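Local coordinates for ActII protein (Streptomyces coelicolor, PDB 2OPT) that probably represses transcription as a TetR-like DNA-binding regulator and binds the antibiotic actinorhodin and one of its biosynthetic precursors, at residues E77-K80 and E81-R84; S85-R88 and M89-H93; V112-E115 and R116-L120; G125-D128 and E129-A132. All coordinates share one frame; numbering follows the deposited sequence. Where two conformers were deposited one is given.

Contact 1. Residues E77-K80 and E81-R84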
loop_
_atom_site.group_PDB
_atom_site.type_symbol
_atom_site.label_atom_id
_atom_site.label_comp_id
_atom_site.label_asym_id
_atom_site.label_seq_id
_atom_site.Cartn_x
_atom_site.Cartn_y
_atom_site.Cartn_z
ATOM N N GLU A 77 2.958 22.729 1.075
ATOM C CA GLU A 77 1.728 22.779 0.348
ATOM C C GLU A 77 1.906 22.320 -1.119
ATOM O O GLU A 77 0.991 21.812 -1.703
ATOM C CB GLU A 77 1.139 24.186 0.451
ATOM C CG GLU A 77 0.748 24.564 1.882
ATOM C CD GLU A 77 -0.468 23.761 2.418
ATOM O OE1 GLU A 77 -1.543 23.796 1.776
ATOM O OE2 GLU A 77 -0.352 23.117 3.487
ATOM N N GLN A 78 3.094 22.510 -1.705
ATOM C CA GLN A 78 3.328 22.040 -3.076
ATOM C C GLN A 78 3.395 20.503 -3.142
ATOM O O GLN A 78 2.967 19.885 -4.117
ATOM C CB GLN A 78 4.608 22.649 -3.643
ATOM C CG GLN A 78 4.452 24.045 -4.103
ATOM C CD GLN A 78 5.597 24.509 -4.964
ATOM O OE1 GLN A 78 6.762 24.467 -4.565
ATOM N NE2 GLN A 78 5.260 25.061 -6.111
ATOM N N VAL A 79 3.988 19.893 -2.118
ATOM C CA VAL A 79 4.003 18.426 -2.008
ATOM C C VAL A 79 2.559 17.944 -1.843
ATOM O O VAL A 79 2.088 17.093 -2.583
ATOM C CB VAL A 79 4.926 17.980 -0.852
ATOM C CG1 VAL A 79 5.032 16.461 -0.793
ATOM C CG2 VAL A 79 6.320 18.510 -1.107
ATOM N N LYS A 80 1.824 18.482 -0.897
ATOM C CA LYS A 80 0.384 18.204 -0.863
ATOM C C LYS A 80 -0.281 18.285 -2.211
ATOM O O LYS A 80 -0.998 17.350 -2.610
ATOM C CB LYS A 80 -0.310 19.160 0.100
ATOM C CG LYS A 80 0.101 18.861 1.539
ATOM C CD LYS A 80 -0.628 19.755 2.549
ATOM C CE LYS A 80 -0.309 19.241 3.967
ATOM N NZ LYS A 80 -1.009 20.132 4.912
ATOM N N GLU A 81 -0.062 19.404 -2.905
ATOM C CA GLU A 81 -0.677 19.694 -4.217
ATOM C C GLU A 81 -0.406 18.591 -5.222
ATOM O O GLU A 81 -1.297 18.144 -5.953
ATOM C CB GLU A 81 -0.116 20.997 -4.806
ATOM C CG GLU A 81 -0.372 21.144 -6.340
ATOM C CD GLU A 81 0.373 22.314 -7.025
ATOM O OE1 GLU A 81 1.027 23.125 -6.348
ATOM O OE2 GLU A 81 0.261 22.418 -8.269
ATOM N N MET A 82 0.861 18.192 -5.299
ATOM C CA MET A 82 1.292 17.137 -6.207
ATOM C C MET A 82 0.671 15.792 -5.844
ATOM O O MET A 82 0.346 14.992 -6.721
ATOM C CB MET A 82 2.819 17.030 -6.206
ATOM C CG MET A 82 3.352 15.660 -6.590
ATOM S SD MET A 82 5.076 15.439 -6.110
ATOM C CE MET A 82 4.886 14.659 -4.510
ATOM N N CYS A 83 0.508 15.547 -4.547
ATOM C CA CYS A 83 -0.101 14.309 -4.074
ATOM C C CYS A 83 -1.595 14.282 -4.376
ATOM O O CYS A 83 -2.145 13.246 -4.751
ATOM C CB CYS A 83 0.135 14.134 -2.573
ATOM S SG CYS A 83 1.817 13.643 -2.134
ATOM N N ARG A 84 -2.246 15.429 -4.209
ATOM C CA ARG A 84 -3.667 15.556 -4.508
ATOM C C ARG A 84 -3.930 15.353 -5.996
ATOM O O ARG A 84 -4.962 14.807 -6.388
ATOM C CB ARG A 84 -4.188 16.923 -4.061
ATOM C CG ARG A 84 -4.383 17.053 -2.557
ATOM C CD ARG A 84 -5.047 18.375 -2.196
ATOM N NE ARG A 84 -4.760 18.778 -0.822
ATOM C CZ ARG A 84 -4.205 19.939 -0.485
ATOM N NH1 ARG A 84 -3.982 20.224 0.791
ATOM N NH2 ARG A 84 -3.874 20.815 -1.423
HETATM O O HOH W 1 2.458 25.485 -6.967
#
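Lys80 and Arg84, one helical turn apart, run side by side and point the same way. The aliphatic part of the lysine does the touching: Lys80 CB sits over one face of the Arg84 guanidinium, near its rim, and Lys80 CD comes 3.8 Å from Arg84 NH1. Four methylenes suit this place, because they can lie against a flat cation while carrying their own charge onward. Extended beyond CG (chi2 -177°), the lysine chain takes NZ to Glu77 OE2 at 3.4 Å, a salt bridge whose hydrogen bond is weak, in the conformer given. Glu77 OE1 also lies near the guanidinium plane, 4.4 Å from Arg84 NH1, so its carboxylate probably eases the proximity of the two cations. The guanidinium has a firmer partner in Glu202, which forms a salt bridge with NE. With an alanine here, Glu202 is likely to lose its salt-bridge mate, and the lysine methylenes the flat group they lie against.

On another flank Glu81, in the conformer given, reaches back alongside Gln78. The Gln78 amide is held by the backbone of Glu71 and Glu69, and one water adds a link, accepting from Gln78 NE2 at 3.0 Å and donating to Glu81 OE1 at 2.8 Å. Val79 CG1 meets Met82 CE at 4.1 Å on the apolar side.

These two turns of helix 75-92 pack among three other helices: Lys80 and Cys83 on 197-219, Val79 and Cys83 on 128-150, Gln78 and Met82 on 108-123.

Contact 2. Residues S85-R88 and M89-H93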
loop_
_atom_site.group_PDB
_atom_site.type_symbol
_atom_site.label_atom_id
_atom_site.label_comp_id
_atom_site.label_asym_id
_atom_site.label_seq_id
_atom_site.Cartn_x
_atom_site.Cartn_y
_atom_site.Cartn_z
ATOM N N SER A 85 -2.986 15.793 -6.820
ATOM C CA SER A 85 -3.061 15.588 -8.284
ATOM C C SER A 85 -3.000 14.119 -8.708
ATOM O O SER A 85 -3.744 13.651 -9.578
ATOM C CB SER A 85 -1.922 16.370 -8.977
ATOM O OG SER A 85 -2.164 16.539 -10.380
ATOM N N LEU A 86 -2.107 13.371 -8.089
ATOM C CA LEU A 86 -2.052 11.967 -8.298
ATOM C C LEU A 86 -3.327 11.270 -7.862
ATOM O O LEU A 86 -3.835 10.387 -8.562
ATOM C CB LEU A 86 -0.899 11.403 -7.451
ATOM C CG LEU A 86 -0.556 9.954 -7.749
ATOM C CD1 LEU A 86 -0.187 9.633 -9.226
ATOM C CD2 LEU A 86 0.594 9.546 -6.838
ATOM N N ARG A 87 -3.878 11.683 -6.725
ATOM C CA ARG A 87 -5.099 11.094 -6.221
ATOM C C ARG A 87 -6.236 11.344 -7.176
ATOM O O ARG A 87 -7.055 10.476 -7.423
ATOM C CB ARG A 87 -5.426 11.669 -4.818
ATOM C CG ARG A 87 -6.759 11.176 -4.246
ATOM C CD ARG A 87 -7.229 11.985 -2.996
ATOM N NE ARG A 87 -8.363 11.348 -2.288
ATOM C CZ ARG A 87 -9.276 12.026 -1.624
ATOM N NH1 ARG A 87 -9.221 13.351 -1.560
ATOM N NH2 ARG A 87 -10.254 11.384 -1.039
ATOM N N ARG A 88 -6.286 12.560 -7.711
ATOM C CA ARG A 88 -7.314 12.996 -8.659
ATOM C C ARG A 88 -7.333 12.049 -9.856
ATOM O O ARG A 88 -8.383 11.598 -10.311
ATOM C CB ARG A 88 -6.946 14.414 -9.090
ATOM C CG ARG A 88 -7.952 15.196 -9.947
ATOM C CD ARG A 88 -7.510 16.639 -9.974
ATOM N NE ARG A 88 -7.607 17.209 -8.644
ATOM C CZ ARG A 88 -6.656 17.917 -8.044
ATOM N NH1 ARG A 88 -6.872 18.362 -6.805
ATOM N NH2 ARG A 88 -5.542 18.234 -8.699
ATOM N N MET A 89 -6.130 11.739 -10.350
ATOM C CA MET A 89 -5.943 10.927 -11.556
ATOM C C MET A 89 -6.515 9.537 -11.348
ATOM O O MET A 89 -7.274 9.068 -12.139
ATOM C CB MET A 89 -4.443 10.844 -11.903
ATOM C CG MET A 89 -4.126 9.928 -13.091
ATOM S SD MET A 89 -2.418 9.361 -13.062
ATOM C CE MET A 89 -2.404 8.160 -11.728
ATOM N N PHE A 90 -6.112 8.873 -10.258
ATOM C CA PHE A 90 -6.680 7.567 -9.851
ATOM C C PHE A 90 -8.211 7.592 -9.739
ATOM O O PHE A 90 -8.883 6.706 -10.242
ATOM C CB PHE A 90 -6.086 7.145 -8.526
ATOM C CG PHE A 90 -4.653 6.629 -8.649
ATOM C CD1 PHE A 90 -4.334 5.666 -9.590
ATOM C CD2 PHE A 90 -3.643 7.127 -7.838
ATOM C CE1 PHE A 90 -2.995 5.178 -9.699
ATOM C CE2 PHE A 90 -2.326 6.654 -7.955
ATOM C CZ PHE A 90 -2.022 5.698 -8.884
ATOM N N LEU A 91 -8.749 8.634 -9.132
ATOM C CA LEU A 91 -10.206 8.782 -8.955
ATOM C C LEU A 91 -10.930 8.955 -10.277
ATOM O O LEU A 91 -12.132 8.633 -10.393
ATOM C CB LEU A 91 -10.557 9.922 -7.978
ATOM C CG LEU A 91 -10.140 9.682 -6.510
ATOM C CD1 LEU A 91 -10.647 10.754 -5.580
ATOM C CD2 LEU A 91 -10.574 8.336 -6.013
ATOM N N ALA A 92 -10.211 9.445 -11.278
ATOM C CA ALA A 92 -10.755 9.654 -12.610
ATOM C C ALA A 92 -10.794 8.334 -13.409
ATOM O O ALA A 92 -11.584 8.194 -14.333
ATOM C CB ALA A 92 -9.913 10.681 -13.335
ATOM N N HIS A 93 -9.948 7.373 -13.036
ATOM C CA HIS A 93 -9.673 6.201 -13.874
ATOM C C HIS A 93 -9.867 4.893 -13.152
ATOM O O HIS A 93 -8.981 4.432 -12.381
ATOM C CB HIS A 93 -8.271 6.265 -14.549
ATOM C CG HIS A 93 -8.096 7.468 -15.437
ATOM N ND1 HIS A 93 -8.730 7.586 -16.650
ATOM C CD2 HIS A 93 -7.414 8.625 -15.258
ATOM C CE1 HIS A 93 -8.435 8.747 -17.196
ATOM N NE2 HIS A 93 -7.648 9.401 -16.371
#
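Leu86 and Phe90 make the main apolar contact here, a leucine and a ring lying side by side one turn apart. Leu86 CG meets Phe90 CE2 at 3.8 Å, and its CD1 branch reaches Met89 CE at 3.7 Å. With CG anti to the backbone N (chi1 -170°), the leucine brings its CD1 branch up to both Met89 and Phe90. The Met89 chain, in the conformer given, bends at its sulfur and lays CE over the centre of the Phe90 ring, 3.6 Å above its plane. A flexible thioether can fold onto an aromatic face where a branched chain would fit less easily. Replacing Phe90 by an alanine would probably open a gap beside Leu86 and leave Met89 CE without the face it rests on.

These residues belong to the last turns of helix 75-92 in the TetR-like C-terminal domain. Phe90 also packs on helices 96-100 and 128-150, while Met89 faces the loop around Glu64. Next along the chain, His93 hydrogen-bonds Glu64 and Asp20, tying this end to helix 8-22 of the probable DNA-binding region.

A mixed contact occupies another side. Leu91 CD1 lies over one face of the Arg87 guanidinium, 4.1 Å from Arg87 NE, while the arginine's charged end forms a salt bridge with Asp198.

The backbone bonds are regular at first: Phe90 N donates to Leu86 O at 3.2 Å and 174°, and Leu91 N to Arg87 O at 3.0 Å. The bond from Ala92 N to Arg88 O is weak, bent to 129°.

Contact 3. Residues V112-E115 and R116-L120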
loop_
_atom_site.group_PDB
_atom_site.type_symbol
_atom_site.label_atom_id
_atom_site.label_comp_id
_atom_site.label_asym_id
_atom_site.label_seq_id
_atom_site.Cartn_x
_atom_site.Cartn_y
_atom_site.Cartn_z
ATOM N N VAL A 112 9.452 11.912 -16.490
ATOM C CA VAL A 112 9.408 13.361 -16.310
ATOM C C VAL A 112 8.786 13.676 -14.939
ATOM O O VAL A 112 9.291 14.510 -14.177
ATOM C CB VAL A 112 8.586 14.045 -17.468
ATOM C CG1 VAL A 112 8.353 15.531 -17.198
ATOM C CG2 VAL A 112 9.292 13.819 -18.815
ATOM N N GLY A 113 7.726 12.954 -14.582
ATOM C CA GLY A 113 7.018 13.203 -13.329
ATOM C C GLY A 113 7.938 12.936 -12.154
ATOM O O GLY A 113 7.908 13.642 -11.171
ATOM N N MET A 114 8.747 11.900 -12.262
ATOM C CA MET A 114 9.636 11.521 -11.202
ATOM C C MET A 114 10.781 12.537 -11.075
ATOM O O MET A 114 11.181 12.920 -9.974
ATOM C CB MET A 114 10.195 10.111 -11.430
ATOM C CG MET A 114 10.756 9.546 -10.095
ATOM S SD MET A 114 11.373 7.843 -10.179
ATOM C CE MET A 114 10.017 7.008 -11.008
ATOM N N GLU A 115 11.327 12.962 -12.197
ATOM C CA GLU A 115 12.323 14.027 -12.176
ATOM C C GLU A 115 11.815 15.273 -11.458
ATOM O O GLU A 115 12.501 15.854 -10.646
ATOM C CB GLU A 115 12.753 14.335 -13.602
ATOM C CG GLU A 115 13.844 15.430 -13.772
ATOM C CD GLU A 115 15.135 15.146 -13.087
ATOM O OE1 GLU A 115 15.547 13.981 -12.941
ATOM O OE2 GLU A 115 15.797 16.142 -12.724
ATOM N N ARG A 116 10.644 15.761 -11.842
ATOM C CA ARG A 116 10.071 16.914 -11.229
ATOM C C ARG A 116 9.771 16.688 -9.752
ATOM O O ARG A 116 10.040 17.569 -8.923
ATOM C CB ARG A 116 8.798 17.293 -12.015
ATOM C CG ARG A 116 9.158 17.733 -13.475
ATOM C CD ARG A 116 7.910 18.105 -14.271
ATOM N NE ARG A 116 7.301 19.291 -13.681
ATOM C CZ ARG A 116 7.716 20.542 -13.884
ATOM N NH1 ARG A 116 8.791 20.802 -14.661
ATOM N NH2 ARG A 116 7.060 21.557 -13.279
ATOM N N THR A 117 9.247 15.506 -9.408
ATOM C CA THR A 117 8.996 15.154 -8.014
ATOM C C THR A 117 10.286 15.243 -7.203
ATOM O O THR A 117 10.358 15.906 -6.159
ATOM C CB THR A 117 8.423 13.714 -7.906
ATOM O OG1 THR A 117 7.115 13.661 -8.508
ATOM C CG2 THR A 117 8.295 13.262 -6.420
ATOM N N MET A 118 11.326 14.590 -7.673
ATOM C CA MET A 118 12.559 14.631 -6.946
ATOM C C MET A 118 13.129 16.040 -6.906
ATOM O O MET A 118 13.702 16.428 -5.902
ATOM C CB MET A 118 13.573 13.702 -7.606
ATOM C CG MET A 118 13.177 12.248 -7.435
ATOM S SD MET A 118 13.011 11.764 -5.692
ATOM C CE MET A 118 11.849 10.435 -5.849
ATOM N N ASN A 119 13.004 16.802 -7.997
ATOM C CA ASN A 119 13.414 18.184 -7.951
ATOM C C ASN A 119 12.724 18.878 -6.781
ATOM O O ASN A 119 13.385 19.589 -6.002
ATOM C CB ASN A 119 13.151 18.912 -9.287
ATOM C CG ASN A 119 14.010 20.149 -9.452
ATOM O OD1 ASN A 119 15.203 20.126 -9.211
ATOM N ND2 ASN A 119 13.407 21.225 -9.894
ATOM N N LEU A 120 11.410 18.690 -6.642
ATOM C CA LEU A 120 10.652 19.395 -5.585
ATOM C C LEU A 120 11.095 18.956 -4.186
ATOM O O LEU A 120 11.278 19.778 -3.285
ATOM C CB LEU A 120 9.159 19.108 -5.710
ATOM C CG LEU A 120 8.145 19.858 -4.805
ATOM C CD1 LEU A 120 8.332 21.372 -4.838
ATOM C CD2 LEU A 120 6.701 19.485 -5.149
#
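Thr117 folds its hydroxyl back onto the preceding turn, where OG1 donates to Gly113 O at 2.8 Å. Thr117 N donates to the same oxygen at 2.9 Å, and the two donors approach from opposite faces of the carbonyl plane, the hydroxyl lying 36° out of it. The torsion that sets OG1 anti to the carbonyl carbon (chi1 -66°) makes this possible, and threonine thereby satisfies its polar group within the helix.

Val112 and Arg116 lie alongside each other, pointing the same way, with Val112 CG1 3.9 Å from Arg116 CD. The arginine then bends at chi3, and its guanidinium reaches Glu69 in a salt bridge and the carbonyl of Val67. Met114 and Met118 are only loosely paired, Met114 CG standing 4.5 Å from Met118 CE.

Glu115 is buried against the second subunit. Its OE1 accepts from Leu185 N and its OE2 from Asn184 ND2, both of that subunit, and Asn184 of the second subunit also donates to Asn119 OD1. The chemistry thus divides by face: arginine charge fastens the helix to its own chain, whereas carboxylate and amide oxygens serve as acceptors for the dimer partner. The two donors that meet Glu115 would probably help its buried carboxylate stay ionised.

Contact 4. Residues G125-D128 and E129-A132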
loop_
_atom_site.group_PDB
_atom_site.type_symbol
_atom_site.label_atom_id
_atom_site.label_comp_id
_atom_site.label_asym_id
_atom_site.label_seq_id
_atom_site.Cartn_x
_atom_site.Cartn_y
_atom_site.Cartn_z
ATOM N N GLY A 125 15.355 20.696 0.936
ATOM C CA GLY A 125 16.484 20.382 1.772
ATOM C C GLY A 125 16.579 18.958 2.237
ATOM O O GLY A 125 17.389 18.664 3.106
ATOM N N LEU A 126 15.774 18.054 1.668
ATOM C CA LEU A 126 15.870 16.623 1.989
ATOM C C LEU A 126 17.166 15.988 1.410
ATOM O O LEU A 126 17.418 16.099 0.187
ATOM C CB LEU A 126 14.622 15.883 1.424
ATOM C CG LEU A 126 13.302 15.921 2.198
ATOM C CD1 LEU A 126 12.876 17.333 2.514
ATOM C CD2 LEU A 126 12.178 15.217 1.441
ATOM N N HIS A 127 17.946 15.312 2.248
ATOM C CA HIS A 127 19.151 14.614 1.801
ATOM C C HIS A 127 18.752 13.479 0.891
ATOM O O HIS A 127 17.569 13.094 0.860
ATOM C CB HIS A 127 20.038 14.104 2.980
ATOM C CG HIS A 127 19.357 13.126 3.898
ATOM N ND1 HIS A 127 18.648 13.520 5.017
ATOM C CD2 HIS A 127 19.321 11.771 3.895
ATOM C CE1 HIS A 127 18.180 12.455 5.643
ATOM N NE2 HIS A 127 18.576 11.381 4.986
ATOM N N ASP A 128 19.718 12.964 0.130
ATOM C CA ASP A 128 19.455 12.064 -0.999
ATOM C C ASP A 128 18.531 10.887 -0.638
ATOM O O ASP A 128 17.599 10.624 -1.365
ATOM C CB ASP A 128 20.776 11.499 -1.550
ATOM C CG ASP A 128 21.653 12.552 -2.233
ATOM O OD1 ASP A 128 21.242 13.723 -2.347
ATOM O OD2 ASP A 128 22.761 12.185 -2.680
ATOM N N GLU A 129 18.822 10.155 0.446
ATOM C CA GLU A 129 18.026 8.966 0.793
ATOM C C GLU A 129 16.619 9.324 1.199
ATOM O O GLU A 129 15.705 8.569 0.941
ATOM C CB GLU A 129 18.634 8.147 1.928
ATOM C CG GLU A 129 19.762 7.192 1.457
ATOM C CD GLU A 129 20.158 6.154 2.524
ATOM O OE1 GLU A 129 19.633 6.224 3.688
ATOM O OE2 GLU A 129 21.004 5.270 2.176
ATOM N N LEU A 130 16.468 10.431 1.911
ATOM C CA LEU A 130 15.158 10.869 2.425
ATOM C C LEU A 130 14.292 11.378 1.271
ATOM O O LEU A 130 13.023 11.244 1.220
ATOM C CB LEU A 130 15.362 11.979 3.489
ATOM C CG LEU A 130 14.110 12.692 4.069
ATOM C CD1 LEU A 130 13.325 11.706 4.850
ATOM C CD2 LEU A 130 14.542 13.781 5.021
ATOM N N ALA A 131 14.969 12.000 0.324
ATOM C CA ALA A 131 14.277 12.528 -0.877
ATOM C C ALA A 131 13.753 11.366 -1.731
ATOM O O ALA A 131 12.581 11.296 -2.098
ATOM C CB ALA A 131 15.230 13.353 -1.702
ATOM N N ALA A 132 14.654 10.462 -2.055
ATOM C CA ALA A 132 14.353 9.266 -2.811
ATOM C C ALA A 132 13.312 8.400 -2.126
ATOM O O ALA A 132 12.258 8.116 -2.713
ATOM C CB ALA A 132 15.637 8.487 -3.051
#
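The His127 imidazole lies with one face beneath Leu130, whose CB stands 3.7 Å from the ring centroid and 17° off its normal, a CH-pi contact offset toward the rim. The two side chains cross at about a right angle. His127 has its ring in the crowded position between backbone N and carbonyl carbon (chi1 60°), which turns it in under the first turn of the helix.

Leu126 approaches Leu130 from another direction: Leu126 CG meets Leu130 CD2 at 3.8 Å, again crosswise, and Leu126 CB lies 4.1 Å from Ala131 CB. Since His127 is the N-cap of helix 128-150, the Leu126-Ala131 pair spans the N' and N4 positions, the arrangement known as a hydrophobic staple. It lets an apolar residue just before the helix fold back on its first turn, and the small alanine lets the leucine come close. His127 O accepts from Ala131 N at 2.9 Å, and Asp128 O from Ala132 N at 3.0 Å, opening the helical bonding.

Acidic residues suit the next two places, where their negative charge would probably interact favourably with the positive end of the helix dipole. Glu129 forms a salt bridge with Arg199 of the second subunit, and Asp128 a weak hydrogen bond with His187 of that subunit. Leu130 packs both on Leu212 of its own chain and on Ile207 of the second subunit, consistent with the helical-bundle dimer interface of TetR-like proteins.

Overall arrangement
Contacts 1 to 4 follow one another along the chain, all within the TetR-like C-terminal domain. Contacts 1 and 2 are successive parts of helix 75-92, their centres 13 Å apart. Contact 3 lies on helix 108-123, which packs against contact 1 through Thr117 with Met82 and Leu120 with Gln78. Contact 4 begins the next helix, 128-150, and meets contact 3 where Met118 touches the backbone of Ala131 and Ala132. Contacts 2 and 4 stand farthest apart, about 26 Å between centres. In space, contact 2 lies on the side toward the probable DNA-binding region, whereas contacts 3 and 4 lie at the dimer interface, both touching the second subunit.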